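Local coordinates for penicillin binding protein 2X (Streptococcus thermophilus, PDB 5U47) that probably acts as a transpeptidase that cross-links the glycan strands of peptidoglycan during septal wall synthesis, and is thought to be inactivated by beta-lactam antibiotics, at residues A30-I35 and S182-T187; G215-T220 and A442-G447. The protein carries 1 engineered substitution. All coordinates share one frame; numbering follows the deposited sequence.

In the fold
Contacts 1 and 2 lie side by side, their centres about 9 Å apart, and residues 30-35 and Leu184 of contact 1 pack directly against residues 215-220 of contact 2. Lys31 O accepts from Gly215 N at 2.9 Å, and Thr34 N donates to Asn217 OD1, also at 2.9 Å. The methyl CD2 of Leu184 in contact 1 packs 3.7 Å from Lys216 O in contact 2. Contact 1 brings together two parts of the dimerisation-domain family region; through residues 215-220, its residues 30-35 are linked to a strand from the transpeptidase family region. Neither contact includes helix 297-308, at whose start a probable SxxK active-site motif lies.

Contact 1 of 2, residues A30-I35 and S182-T187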
ATOM      1  N   ALA A  30      16.127 -17.137  10.337  1.00 32.30           N
ATOM      2  CA  ALA A  30      14.817 -17.567  10.788  1.00 32.77           C
ATOM      3  C   ALA A  30      13.873 -17.672   9.584  1.00 32.72           C
ATOM      4  O   ALA A  30      14.104 -17.057   8.532  1.00 30.28           O
ATOM      5  CB  ALA A  30      14.261 -16.556  11.782  1.00 33.99           C
ATOM      6  N   LYS A  31      12.821 -18.464   9.740  1.00 32.25           N
ATOM      7  CA  LYS A  31      11.800 -18.540   8.738  1.00 30.98           C
ATOM      8  C   LYS A  31      11.121 -17.152   8.651  1.00 28.54           C
ATOM      9  O   LYS A  31      10.710 -16.576   9.664  1.00 27.35           O
ATOM     10  CB  LYS A  31      10.759 -19.577   9.116  1.00 35.04           C
ATOM     11  CG  LYS A  31       9.568 -19.597   8.176  1.00 37.83           C
ATOM     12  CD  LYS A  31       8.478 -20.519   8.637  1.00 41.01           C
ATOM     13  CE  LYS A  31       7.330 -20.477   7.646  1.00 43.36           C
ATOM     14  NZ  LYS A  31       6.167 -21.266   8.133  1.00 47.10           N
ATOM     15  N   ARG A  32      11.014 -16.631   7.441  1.00 26.35           N
ATOM     16  CA  ARG A  32      10.367 -15.363   7.208  1.00 25.82           C
ATOM     17  C   ARG A  32       8.857 -15.563   7.269  1.00 25.82           C
ATOM     18  O   ARG A  32       8.330 -16.568   6.776  1.00 26.31           O
ATOM     19  CB  ARG A  32      10.776 -14.826   5.837  1.00 25.49           C
ATOM     20  CG  ARG A  32      10.273 -13.432   5.507  1.00 25.58           C
ATOM     21  CD  ARG A  32      10.870 -12.972   4.181  1.00 25.71           C
ATOM     22  NE  ARG A  32      10.470 -11.618   3.814  1.00 25.41           N
ATOM     23  CZ  ARG A  32      11.010 -10.510   4.313  1.00 25.79           C
ATOM     24  NH1 ARG A  32      11.970 -10.572   5.246  1.00 26.84           N
ATOM     25  NH2 ARG A  32      10.580  -9.332   3.911  1.00 25.00           N
ATOM     26  N   GLY A  33       8.169 -14.586   7.845  1.00 25.11           N
ATOM     27  CA  GLY A  33       6.738 -14.621   7.966  1.00 24.25           C
ATOM     28  C   GLY A  33       6.058 -14.723   6.619  1.00 24.03           C
ATOM     29  O   GLY A  33       6.617 -14.336   5.594  1.00 22.63           O
ATOM     30  N   THR A  34       4.858 -15.284   6.639  1.00 23.99           N
ATOM     31  CA  THR A  34       4.055 -15.443   5.450  1.00 24.01           C
ATOM     32  C   THR A  34       3.178 -14.215   5.309  1.00 23.48           C
ATOM     33  O   THR A  34       2.720 -13.669   6.311  1.00 23.92           O
ATOM     34  CB  THR A  34       3.178 -16.701   5.578  1.00 24.31           C
ATOM     35  OG1 THR A  34       4.017 -17.837   5.567  1.00 25.26           O
ATOM     36  CG2 THR A  34       2.176 -16.833   4.444  1.00 24.64           C
ATOM     37  N   ILE A  35       2.945 -13.805   4.066  1.00 22.84           N
ATOM     38  CA  ILE A  35       2.047 -12.704   3.745  1.00 22.39           C
ATOM     39  C   ILE A  35       0.805 -13.346   3.168  1.00 22.37           C
ATOM     40  O   ILE A  35       0.891 -14.125   2.181  1.00 23.12           O
ATOM     41  CB  ILE A  35       2.656 -11.722   2.723  1.00 22.30           C
ATOM     42  CG1 ILE A  35       3.924 -11.095   3.309  1.00 22.66           C
ATOM     43  CG2 ILE A  35       1.647 -10.622   2.380  1.00 22.26           C
ATOM     44  CD1 ILE A  35       4.774 -10.347   2.302  1.00 23.07           C
ATOM     45  N   SER A 182      10.898  -5.678   9.291  1.00 32.01           N
ATOM     46  CA  SER A 182      11.173  -5.896  10.715  1.00 35.05           C
ATOM     47  C   SER A 182      10.234  -6.932  11.295  1.00 33.64           C
ATOM     48  O   SER A 182      10.672  -7.812  12.022  1.00 34.57           O
ATOM     49  CB  SER A 182      11.091  -4.604  11.519  1.00 38.24           C
ATOM     50  OG  SER A 182      12.086  -3.701  11.092  1.00 43.41           O
ATOM     51  N   LEU A 183       8.948  -6.842  10.963  1.00 28.49           N
ATOM     52  CA  LEU A 183       7.972  -7.822  11.441  1.00 27.21           C
ATOM     53  C   LEU A 183       8.138  -9.195  10.777  1.00 26.22           C
ATOM     54  O   LEU A 183       8.077 -10.238  11.442  1.00 26.16           O
ATOM     55  CB  LEU A 183       6.544  -7.310  11.201  1.00 27.80           C
ATOM     56  CG  LEU A 183       6.146  -6.062  11.997  1.00 27.98           C
ATOM     57  CD1 LEU A 183       4.874  -5.432  11.450  1.00 28.00           C
ATOM     58  CD2 LEU A 183       5.976  -6.442  13.447  1.00 29.98           C
ATOM     59  N   LEU A 184       8.370  -9.196   9.470  1.00 24.38           N
ATOM     60  CA  LEU A 184       8.461 -10.438   8.710  1.00 24.86           C
ATOM     61  C   LEU A 184       9.688 -11.277   9.046  1.00 25.65           C
ATOM     62  O   LEU A 184       9.638 -12.489   8.934  1.00 23.78           O
ATOM     63  CB  LEU A 184       8.450 -10.144   7.216  1.00 24.54           C
ATOM     64  CG  LEU A 184       7.099  -9.689   6.670  1.00 24.31           C
ATOM     65  CD1 LEU A 184       7.259  -9.108   5.272  1.00 24.35           C
ATOM     66  CD2 LEU A 184       6.108 -10.838   6.661  1.00 24.51           C
ATOM     67  N   THR A 185      10.766 -10.605   9.444  1.00 26.23           N
ATOM     68  CA  THR A 185      12.031 -11.235   9.725  1.00 30.61           C
ATOM     69  C   THR A 185      12.044 -11.727  11.147  1.00 32.44           C
ATOM     70  O   THR A 185      11.774 -10.975  12.086  1.00 36.71           O
ATOM     71  CB  THR A 185      13.196 -10.245   9.529  1.00 32.35           C
ATOM     72  OG1 THR A 185      13.155  -9.739   8.194  1.00 32.70           O
ATOM     73  CG2 THR A 185      14.552 -10.920   9.772  1.00 32.82           C
ATOM     74  N   GLY A 186      12.357 -12.993  11.316  1.00 33.01           N
ATOM     75  CA  GLY A 186      12.392 -13.542  12.655  1.00 35.87           C
ATOM     76  C   GLY A 186      13.694 -13.173  13.350  1.00 36.34           C
ATOM     77  O   GLY A 186      14.461 -12.343  12.867  1.00 38.70           O
ATOM     78  N   THR A 187      13.933 -13.787  14.493  1.00 35.10           N
ATOM     79  CA  THR A 187      15.169 -13.584  15.212  1.00 35.77           C
ATOM     80  C   THR A 187      16.059 -14.714  14.763  1.00 34.37           C
ATOM     81  O   THR A 187      15.712 -15.895  14.882  1.00 32.08           O
ATOM     82  CB  THR A 187      14.939 -13.604  16.733  1.00 37.32           C
ATOM     83  OG1 THR A 187      13.990 -12.577  17.056  1.00 36.64           O
ATOM     84  CG2 THR A 187      16.255 -13.368  17.510  1.00 37.58           C
TER
HETATM   85  O   HOH W   1      13.559 -14.291   8.698  1.00 29.65           O
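Ala30 opens the contact by placing its methyl CB against the backbone of Gly186 and Thr187, 3.5 Å from Thr187 O. Its carbonyl oxygen accepts from a water that in turn accepts from Gly186 N, so that the two chains, running nearly opposite ways, are bridged here by solvent. At Arg32, CG stands anti to the backbone N (chi1 -175°) and the extended chain beyond it crosses Leu184 obliquely. Leu184 CB lies over the centre of the guanidinium, 3.9 Å above its plane, while Leu184 CD1 touches NH2 at 3.6 Å. Thr185 OG1 lies at the edge of the same group, near its plane, 3.3 Å from NH1, while the hydroxyl is hydrogen-bonded to Asn181 O. The stronger polar partners of this arginine are the carboxylate of Glu177, bridged by NE, and Asn181. Next comes the one direct backbone hydrogen bond: Gly33 N donates to Leu184 O at 2.8 Å, almost straight (175°) and on a lone pair of the carbonyl. Leu184 CD2 sits 3.7 Å from Gly33 O. Ile35 finishes the apolar patch, its CG1 4.0 Å from Leu184 CD2, the two side chains crossing at about a right angle. The loop thus closes over the end of helix 181-184, with helix 175-179 beside Ile35 and Leu184, and leads into strand 35-36, which pairs with strands 42-55 and 217-220 in the mixed sheet.

Contact 2 of 2, residues G215-T220 and A442-G447; sequences GKNIYT and ADTNKG
Asn217 and Ala442 form an antiparallel, hydrogen-bonded bridge in the mixed sheet, where strand 217-220 has strand 438-443 as its antiparallel partner and strand 35-36 as a parallel one. Asn217 N donates to Ala442 O at 2.8 Å, somewhat bent at 149°, and Ala442 N returns a straighter bond to Asn217 O (2.9 Å, 169°). The side chain of Asn217 leaves the sheet on the same face as that of Ala442. Its CB lies 4.5 Å from Ala442 CB; CG then stands anti to the carbonyl carbon (chi1 -65°), and the amide divides its two ends between different neighbours. OD1 accepts from Thr34 N, while ND2 meets the methyl CG2 of Thr444 at 3.2 Å, the two side chains meeting at about a right angle. Two residues along the strand, Tyr219 turns a ring edge to the same alanine, with CE1 4.1 Å from Ala442 CB; its ring also stacks with that of Tyr36. Lys216 runs its extended chain past the Ala442 carbonyl, CB 3.4 Å from that oxygen, and beside Asp443, its NZ 5.1 Å from Asp443 OD2, so any attraction between the charges is probably long-range. Past the bridge, a water receives a weak bond from Thr444 N and donates to both Gly215 O and Asn445 OD1. Strand 438-443 then ends in an Asx motif: Lys446 N donates to Asp443 OD1 at 2.8 Å, approaching from above the carboxylate plane.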
ATOM      1  N   GLY A 215       9.467 -15.340  11.930  1.00 27.24           N
ATOM      2  CA  GLY A 215       8.943 -14.009  11.757  1.00 27.06           C
ATOM      3  C   GLY A 215       7.433 -14.035  11.954  1.00 27.18           C
ATOM      4  O   GLY A 215       6.824 -15.092  12.003  1.00 27.53           O
ATOM      5  N   LYS A 216       6.838 -12.860  12.096  1.00 26.79           N
ATOM      6  CA  LYS A 216       5.398 -12.763  12.271  1.00 26.57           C
ATOM      7  C   LYS A 216       4.715 -12.835  10.918  1.00 24.37           C
ATOM      8  O   LYS A 216       5.290 -12.473   9.895  1.00 23.74           O
ATOM      9  CB  LYS A 216       5.054 -11.475  13.009  1.00 27.94           C
ATOM     10  CG  LYS A 216       5.554 -11.493  14.456  1.00 29.46           C
ATOM     11  CD  LYS A 216       5.355 -10.175  15.147  1.00 31.06           C
ATOM     12  CE  LYS A 216       5.845 -10.222  16.593  1.00 31.72           C
ATOM     13  NZ  LYS A 216       5.663  -8.892  17.271  1.00 32.23           N
ATOM     14  N   ASN A 217       3.516 -13.380  10.899  1.00 23.93           N
ATOM     15  CA  ASN A 217       2.757 -13.426   9.653  1.00 24.36           C
ATOM     16  C   ASN A 217       1.952 -12.124   9.489  1.00 23.66           C
ATOM     17  O   ASN A 217       1.499 -11.514  10.480  1.00 22.07           O
ATOM     18  CB  ASN A 217       1.821 -14.635   9.631  1.00 25.15           C
ATOM     19  CG  ASN A 217       2.564 -15.958   9.621  1.00 24.09           C
ATOM     20  OD1 ASN A 217       3.683 -16.074   9.130  1.00 22.00           O
ATOM     21  ND2 ASN A 217       1.927 -16.962  10.175  1.00 25.90           N
ATOM     22  N   ILE A 218       1.782 -11.698   8.237  1.00 23.35           N
ATOM     23  CA  ILE A 218       1.040 -10.480   7.938  1.00 23.56           C
ATOM     24  C   ILE A 218      -0.138 -10.821   7.074  1.00 22.10           C
ATOM     25  O   ILE A 218       0.047 -11.382   5.999  1.00 22.01           O
ATOM     26  CB  ILE A 218       1.922  -9.445   7.195  1.00 23.18           C
ATOM     27  CG1 ILE A 218       3.136  -9.053   8.038  1.00 23.92           C
ATOM     28  CG2 ILE A 218       1.115  -8.207   6.817  1.00 24.61           C
ATOM     29  CD1 ILE A 218       2.811  -8.245   9.261  1.00 25.45           C
ATOM     30  N   TYR A 219      -1.337 -10.537   7.572  1.00 21.54           N
ATOM     31  CA  TYR A 219      -2.557 -10.677   6.807  1.00 21.92           C
ATOM     32  C   TYR A 219      -2.858  -9.302   6.246  1.00 21.90           C
ATOM     33  O   TYR A 219      -3.128  -8.374   6.996  1.00 23.50           O
ATOM     34  CB  TYR A 219      -3.730 -11.139   7.677  1.00 22.88           C
ATOM     35  CG  TYR A 219      -3.585 -12.559   8.180  1.00 24.10           C
ATOM     36  CD1 TYR A 219      -2.737 -12.855   9.234  1.00 25.04           C
ATOM     37  CD2 TYR A 219      -4.306 -13.599   7.609  1.00 25.23           C
ATOM     38  CE1 TYR A 219      -2.593 -14.165   9.709  1.00 26.24           C
ATOM     39  CE2 TYR A 219      -4.164 -14.915   8.074  1.00 26.88           C
ATOM     40  CZ  TYR A 219      -3.312 -15.180   9.124  1.00 26.80           C
ATOM     41  OH  TYR A 219      -3.171 -16.458   9.584  1.00 29.59           O
ATOM     42  N   THR A 220      -2.782  -9.161   4.935  1.00 21.95           N
ATOM     43  CA  THR A 220      -3.121  -7.912   4.309  1.00 21.64           C
ATOM     44  C   THR A 220      -4.632  -7.777   4.215  1.00 22.58           C
ATOM     45  O   THR A 220      -5.391  -8.732   4.494  1.00 21.92           O
ATOM     46  CB  THR A 220      -2.504  -7.782   2.906  1.00 20.84           C
ATOM     47  OG1 THR A 220      -3.083  -8.749   2.022  1.00 21.17           O
ATOM     48  CG2 THR A 220      -1.011  -7.957   2.966  1.00 20.44           C
ATOM     49  N   ALA A 442       0.345 -11.495  13.104  1.00 26.35           N
ATOM     50  CA  ALA A 442       0.200 -12.675  13.954  1.00 26.20           C
ATOM     51  C   ALA A 442       1.511 -13.308  14.346  1.00 27.89           C
ATOM     52  O   ALA A 442       2.415 -13.485  13.502  1.00 26.89           O
ATOM     53  CB  ALA A 442      -0.676 -13.712  13.257  1.00 26.21           C
ATOM     54  N   ASP A 443       1.620 -13.631  15.633  1.00 28.33           N
ATOM     55  CA  ASP A 443       2.767 -14.343  16.146  1.00 31.84           C
ATOM     56  C   ASP A 443       2.251 -15.766  16.357  1.00 32.94           C
ATOM     57  O   ASP A 443       1.582 -16.052  17.364  1.00 31.39           O
ATOM     58  CB  ASP A 443       3.306 -13.722  17.439  1.00 34.14           C
ATOM     59  CG  ASP A 443       4.521 -14.484  17.987  1.00 37.23           C
ATOM     60  OD1 ASP A 443       4.564 -15.724  17.857  1.00 37.99           O
ATOM     61  OD2 ASP A 443       5.435 -13.854  18.560  1.00 43.48           O
ATOM     62  N   THR A 444       2.540 -16.641  15.395  1.00 35.05           N
ATOM     63  CA  THR A 444       2.083 -18.039  15.445  1.00 39.47           C
ATOM     64  C   THR A 444       2.818 -18.887  16.457  1.00 40.67           C
ATOM     65  O   THR A 444       2.329 -19.943  16.825  1.00 44.79           O
ATOM     66  CB  THR A 444       2.189 -18.740  14.075  1.00 40.66           C
ATOM     67  OG1 THR A 444       3.530 -18.643  13.599  1.00 42.50           O
ATOM     68  CG2 THR A 444       1.252 -18.097  13.090  1.00 40.51           C
ATOM     69  N   ASN A 445       3.997 -18.444  16.881  1.00 41.98           N
ATOM     70  CA  ASN A 445       4.761 -19.165  17.883  1.00 44.72           C
ATOM     71  C   ASN A 445       4.036 -19.000  19.221  1.00 42.32           C
ATOM     72  O   ASN A 445       3.822 -19.964  19.946  1.00 40.55           O
ATOM     73  CB  ASN A 445       6.191 -18.599  18.023  1.00 50.70           C
ATOM     74  CG  ASN A 445       6.910 -18.428  16.684  1.00 57.81           C
ATOM     75  OD1 ASN A 445       7.331 -17.303  16.324  1.00 60.89           O
ATOM     76  ND2 ASN A 445       7.025 -19.523  15.919  1.00 58.20           N
ATOM     77  N   LYS A 446       3.624 -17.762  19.523  1.00 38.70           N
ATOM     78  CA  LYS A 446       2.973 -17.448  20.796  1.00 37.45           C
ATOM     79  C   LYS A 446       1.470 -17.569  20.801  1.00 34.76           C
ATOM     80  O   LYS A 446       0.859 -17.627  21.865  1.00 32.22           O
ATOM     81  CB  LYS A 446       3.363 -16.040  21.241  1.00 39.42           C
ATOM     82  CG  LYS A 446       4.851 -15.847  21.473  1.00 43.22           C
ATOM     83  CD  LYS A 446       5.389 -16.845  22.482  1.00 47.63           C
ATOM     84  CE  LYS A 446       6.830 -16.566  22.844  1.00 50.53           C
ATOM     85  NZ  LYS A 446       7.342 -17.703  23.656  1.00 54.32           N
ATOM     86  N   GLY A 447       0.867 -17.602  19.622  1.00 31.85           N
ATOM     87  CA  GLY A 447      -0.569 -17.674  19.531  1.00 31.39           C
ATOM     88  C   GLY A 447      -1.227 -16.345  19.870  1.00 31.97           C
ATOM     89  O   GLY A 447      -2.312 -16.314  20.459  1.00 34.10           O
TER
HETATM   90  O   HOH W   2       5.348 -15.891  14.442  1.00 40.01           O